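Local atomic coordinates of vinylacetyl-CoA Delta-isomerase (Nitrosopumilus maritimus SCM1, PDB entry 6VJR), a protein that probably interconverts vinylacetyl-CoA and crotonyl-CoA and dehydrates 4-hydroxybutyryl-CoA, using a bound FAD, a [4Fe-4S] cluster and an iron ion. Residues L55-S60 with G64-R69; K156-Q161 with K209-V214. All blocks are in the same frame, centred on the assembly; numbering follows the deposited sequence.

Contact 1. Residues L55-S60 with G64-R69; sequences LASADS and GLKVNR
Arg69 turns its guanidinium back to Leu55 O and closes the open end of a short antiparallel hairpin. Its CG lies anti to the backbone N (chi1 -176°), and a bend at chi3 lets Arg69 NE donate a hydrogen bond to Leu55 O at 2.9 Å, with that oxygen near the guanidinium plane and the donor above the carbonyl plane. The Ala58 methyl packs over a face of the guanidinium, its CB 3.8 Å from Arg69 NH2, while Arg69 NH1 bonds to Ala54 O. The Arg69 backbone N also binds Ala56 O, so one residue gathers three successive carbonyls at the end of helix 53-56.

In the strands, Ala58 and Val67 form a hydrogen-bonded pair, both bonds 2.8 Å between N of one and O of the other. Lys66, bent at chi2, chi3 and chi4, lays CD 3.4 Å from Asp59 OD1 and 3.6 Å from Ser57 OG; its NZ goes to a salt bridge with Glu53, and Ser57 OG to Glu53 O. Beyond the pair, Val67 CG1 meets Ser60 CB at 3.9 Å, and Ser60 OG bonds to Gln137.

Helix 36-51 touches Ala56 and Asn68, helix 77-94 receives Leu55 and Arg69, and helix 125-139 borders Leu65 and Val67.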
# COMPACT_ATOMS: atom_id res chain seq x y z
N LEU A 55 -19.72 25.46 19.32
CA LEU A 55 -19.26 24.18 18.81
C LEU A 55 -19.97 22.99 19.45
O LEU A 55 -20.28 22.01 18.76
CB LEU A 55 -17.76 24.11 19.06
CG LEU A 55 -17.05 22.84 18.58
CD1 LEU A 55 -17.22 22.69 17.09
CD2 LEU A 55 -15.58 22.92 18.99
N ALA A 56 -20.12 23.03 20.79
CA ALA A 56 -20.46 21.84 21.57
C ALA A 56 -21.85 21.84 22.20
O ALA A 56 -22.21 20.91 22.91
CB ALA A 56 -19.38 21.61 22.62
N SER A 57 -22.67 22.84 21.86
CA SER A 57 -24.05 22.84 22.29
C SER A 57 -24.90 23.28 21.11
O SER A 57 -24.41 23.93 20.18
CB SER A 57 -24.24 23.70 23.52
OG SER A 57 -24.19 25.07 23.19
N ALA A 58 -26.20 22.98 21.19
CA ALA A 58 -27.11 23.24 20.10
C ALA A 58 -28.45 23.73 20.64
O ALA A 58 -28.81 23.40 21.76
CB ALA A 58 -27.34 21.97 19.35
N ASP A 59 -29.23 24.39 19.79
CA ASP A 59 -30.59 24.74 20.15
C ASP A 59 -31.54 23.64 19.68
O ASP A 59 -31.72 23.42 18.51
CB ASP A 59 -30.98 26.08 19.56
CG ASP A 59 -30.11 27.25 20.02
OD1 ASP A 59 -29.97 27.45 21.24
OD2 ASP A 59 -29.53 27.92 19.15
N SER A 60 -32.17 22.95 20.62
CA SER A 60 -33.06 21.84 20.35
C SER A 60 -34.47 22.35 20.05
O SER A 60 -35.08 22.96 20.92
CB SER A 60 -33.14 20.95 21.58
OG SER A 60 -34.12 19.94 21.39
N GLY A 64 -36.78 23.10 23.04
CA GLY A 64 -36.62 24.55 23.09
C GLY A 64 -35.48 24.97 24.01
O GLY A 64 -35.41 26.11 24.42
N LEU A 65 -34.60 24.02 24.35
CA LEU A 65 -33.48 24.27 25.26
C LEU A 65 -32.19 24.30 24.48
O LEU A 65 -32.12 23.68 23.44
CB LEU A 65 -33.36 23.14 26.28
CG LEU A 65 -34.53 22.94 27.24
CD1 LEU A 65 -34.34 21.64 28.03
CD2 LEU A 65 -34.63 24.15 28.15
N LYS A 66 -31.18 25.01 25.04
CA LYS A 66 -29.81 24.80 24.66
C LYS A 66 -29.35 23.48 25.29
O LYS A 66 -29.44 23.32 26.52
CB LYS A 66 -28.95 25.97 25.13
CG LYS A 66 -27.53 25.91 24.61
CD LYS A 66 -27.41 26.71 23.31
CE LYS A 66 -27.02 28.16 23.52
NZ LYS A 66 -25.63 28.39 23.09
N VAL A 67 -28.88 22.54 24.44
CA VAL A 67 -28.51 21.22 24.90
C VAL A 67 -27.08 20.88 24.47
O VAL A 67 -26.56 21.40 23.51
CB VAL A 67 -29.47 20.11 24.41
CG1 VAL A 67 -30.91 20.44 24.79
CG2 VAL A 67 -29.39 19.92 22.90
N ASN A 68 -26.45 19.99 25.22
CA ASN A 68 -25.17 19.45 24.78
C ASN A 68 -25.37 18.82 23.40
O ASN A 68 -26.32 18.09 23.17
CB ASN A 68 -24.63 18.46 25.81
CG ASN A 68 -23.21 18.08 25.52
OD1 ASN A 68 -22.95 17.31 24.60
ND2 ASN A 68 -22.28 18.61 26.29
N ARG A 69 -24.42 19.08 22.48
CA ARG A 69 -24.54 18.57 21.11
C ARG A 69 -24.60 17.04 21.06
O ARG A 69 -25.23 16.50 20.17
CB ARG A 69 -23.47 19.14 20.18
CG ARG A 69 -23.62 18.70 18.73
CD ARG A 69 -22.68 19.47 17.85
NE ARG A 69 -22.78 20.92 17.90
CZ ARG A 69 -23.74 21.67 17.38
NH1 ARG A 69 -23.63 22.98 17.45
NH2 ARG A 69 -24.77 21.14 16.74
O HOH W 1 -24.96 26.72 20.14
O HOH W 2 -32.61 27.10 22.69

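Contact 2. Residues K156-Q161 with K209-V214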
# COMPACT_ATOMS: atom_id res chain seq x y z
N LYS A 156 -24.19 -18.19 12.80
CA LYS A 156 -25.58 -18.49 13.12
C LYS A 156 -26.26 -17.25 13.67
O LYS A 156 -25.64 -16.44 14.36
CB LYS A 156 -25.75 -19.65 14.11
CG LYS A 156 -25.15 -20.96 13.62
CD LYS A 156 -25.25 -22.00 14.72
CE LYS A 156 -24.50 -23.24 14.34
NZ LYS A 156 -25.12 -23.83 13.17
N GLY A 157 -27.54 -17.11 13.34
CA GLY A 157 -28.34 -16.02 13.85
C GLY A 157 -28.84 -16.31 15.27
O GLY A 157 -28.55 -17.36 15.86
N PRO A 158 -29.60 -15.37 15.87
CA PRO A 158 -30.03 -15.52 17.25
C PRO A 158 -30.81 -16.80 17.54
O PRO A 158 -30.52 -17.48 18.52
CB PRO A 158 -30.92 -14.31 17.48
CG PRO A 158 -30.31 -13.29 16.54
CD PRO A 158 -29.95 -14.06 15.30
N SER A 159 -31.81 -17.10 16.71
CA SER A 159 -32.64 -18.25 16.99
C SER A 159 -31.94 -19.58 16.73
O SER A 159 -32.51 -20.62 17.07
CB SER A 159 -33.94 -18.18 16.23
OG SER A 159 -33.72 -18.27 14.83
N GLU A 160 -30.73 -19.55 16.14
CA GLU A 160 -29.97 -20.76 15.83
C GLU A 160 -28.83 -21.02 16.83
O GLU A 160 -28.19 -22.07 16.79
CB GLU A 160 -29.35 -20.70 14.43
CG GLU A 160 -30.32 -20.42 13.29
CD GLU A 160 -29.72 -19.98 11.95
OE1 GLU A 160 -30.33 -20.49 11.00
OE2 GLU A 160 -28.75 -19.18 11.77
N GLN A 161 -28.56 -20.08 17.76
CA GLN A 161 -27.55 -20.31 18.77
C GLN A 161 -28.01 -21.41 19.73
O GLN A 161 -29.22 -21.57 20.04
CB GLN A 161 -27.27 -19.04 19.58
CG GLN A 161 -26.79 -17.86 18.74
CD GLN A 161 -25.42 -18.09 18.15
OE1 GLN A 161 -24.55 -18.72 18.78
NE2 GLN A 161 -25.22 -17.52 16.98
N LYS A 209 -38.06 -12.96 16.45
CA LYS A 209 -38.95 -11.94 16.99
C LYS A 209 -38.62 -11.58 18.44
O LYS A 209 -38.68 -10.42 18.81
CB LYS A 209 -40.39 -12.46 16.83
CG LYS A 209 -41.45 -11.47 17.12
CD LYS A 209 -42.83 -11.93 16.66
CE LYS A 209 -43.55 -12.74 17.73
NZ LYS A 209 -44.87 -13.27 17.36
N ASP A 210 -38.29 -12.57 19.28
CA ASP A 210 -38.01 -12.33 20.69
C ASP A 210 -36.81 -11.40 20.91
O ASP A 210 -36.65 -10.82 21.98
CB ASP A 210 -37.82 -13.63 21.44
CG ASP A 210 -39.06 -14.47 21.62
OD1 ASP A 210 -40.16 -14.00 21.23
OD2 ASP A 210 -38.92 -15.60 22.13
N TRP A 211 -35.93 -11.30 19.91
CA TRP A 211 -34.73 -10.49 19.97
C TRP A 211 -34.95 -9.09 19.40
O TRP A 211 -34.05 -8.28 19.44
CB TRP A 211 -33.58 -11.22 19.25
CG TRP A 211 -33.10 -12.46 19.94
CD1 TRP A 211 -32.05 -12.54 20.79
CD2 TRP A 211 -33.63 -13.81 19.83
NE1 TRP A 211 -31.88 -13.83 21.23
CE2 TRP A 211 -32.81 -14.64 20.65
CE3 TRP A 211 -34.68 -14.41 19.12
CZ2 TRP A 211 -33.02 -16.00 20.78
CZ3 TRP A 211 -34.87 -15.77 19.23
CH2 TRP A 211 -34.06 -16.55 20.06
N ALA A 212 -36.17 -8.78 18.93
CA ALA A 212 -36.48 -7.47 18.39
C ALA A 212 -36.92 -6.53 19.52
O ALA A 212 -38.10 -6.25 19.73
CB ALA A 212 -37.53 -7.57 17.31
N ILE A 213 -35.94 -6.13 20.34
CA ILE A 213 -36.17 -5.30 21.52
C ILE A 213 -35.19 -4.13 21.50
O ILE A 213 -33.97 -4.31 21.40
CB ILE A 213 -36.08 -6.12 22.82
CG1 ILE A 213 -36.28 -5.26 24.07
CG2 ILE A 213 -34.80 -6.94 22.90
CD1 ILE A 213 -37.66 -4.63 24.19
N VAL A 214 -35.75 -2.93 21.62
CA VAL A 214 -35.01 -1.73 21.95
C VAL A 214 -35.58 -1.16 23.23
O VAL A 214 -36.79 -0.95 23.32
CB VAL A 214 -35.09 -0.64 20.85
CG1 VAL A 214 -34.37 0.64 21.30
CG2 VAL A 214 -34.52 -1.18 19.53
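Pro158 sets its CB squarely on the indole of Trp211, and that touch is the tight part of the contact. Pro158 CB stands 3.6 Å from the centroid of the five-membered ring and only 9° off the ring normal, a CH-pi contact over the face. The nearest single atom is Trp211 CD2, also 3.6 Å from Pro158 CB, with CE2 almost as close, so the carbon sits over the five-membered ring, leaning slightly toward the CD2-CE2 bond. The indole is brought here by a first torsion that puts CG anti to the carbonyl carbon (chi1 -69°) and a second that turns the ring across the side chain (chi2 -95°).

Toward the six-membered ring the fit slackens. Ser159 N lies over the same face but offset toward the rim, Ser159 CA approaches Trp211 CH2 at 3.8 Å, and Ser159 CB reaches Trp211 CZ3 at 4.0 Å. Its OG bonds to Ser207 and its N to Asp208, both just before 209-214, which ties the two loops together beside the ring. No hydrogen bond joins the two segments themselves. Trp211 NE1 donates to Pro164 O, which helps hold the indole's rotation, and Phe167 also packs on Pro158.

Pro158 is buried, whereas Ser159 and Trp211 stay partly exposed. On the exposed side, the Glu160 carboxylate turns back within its own loop: Gly157 N donates to Glu160 OE2 at 2.9 Å, on the anti side.

This is a proline-aromatic CH-pi contact between two loops. It joins the 3-10 turn 158-160, in the loop that also carries the FAD-binding residues Lys151 and Arg154, to the 3-10 turn leading into strand 213-218 of the four-stranded mixed sheet in the N-terminal family region.

Overall arrangement
From the N terminus, the chain runs through helix 36-51 and, from the end of helix 53-56, makes contact 1, a local closure in which three residues separate the two segments of a hairpin. It continues through helices 77-94, 101-121 and 125-139 into strand 143-146. Contact 2 opens in the following loop and closes 47 residues later, after strands 169-173, 177-188 and 195-198. Contact 1 and contact 2 are in series, neither nested nor crossed, their centres about 36 Å apart. Contact 1 belongs to the helical part, the side chain of Asn68 about 10 Å from that of Cys101, a [4Fe-4S] ligand; contact 2 ties loops of the beta region, the side chain of Pro158 about 11 Å from FAD.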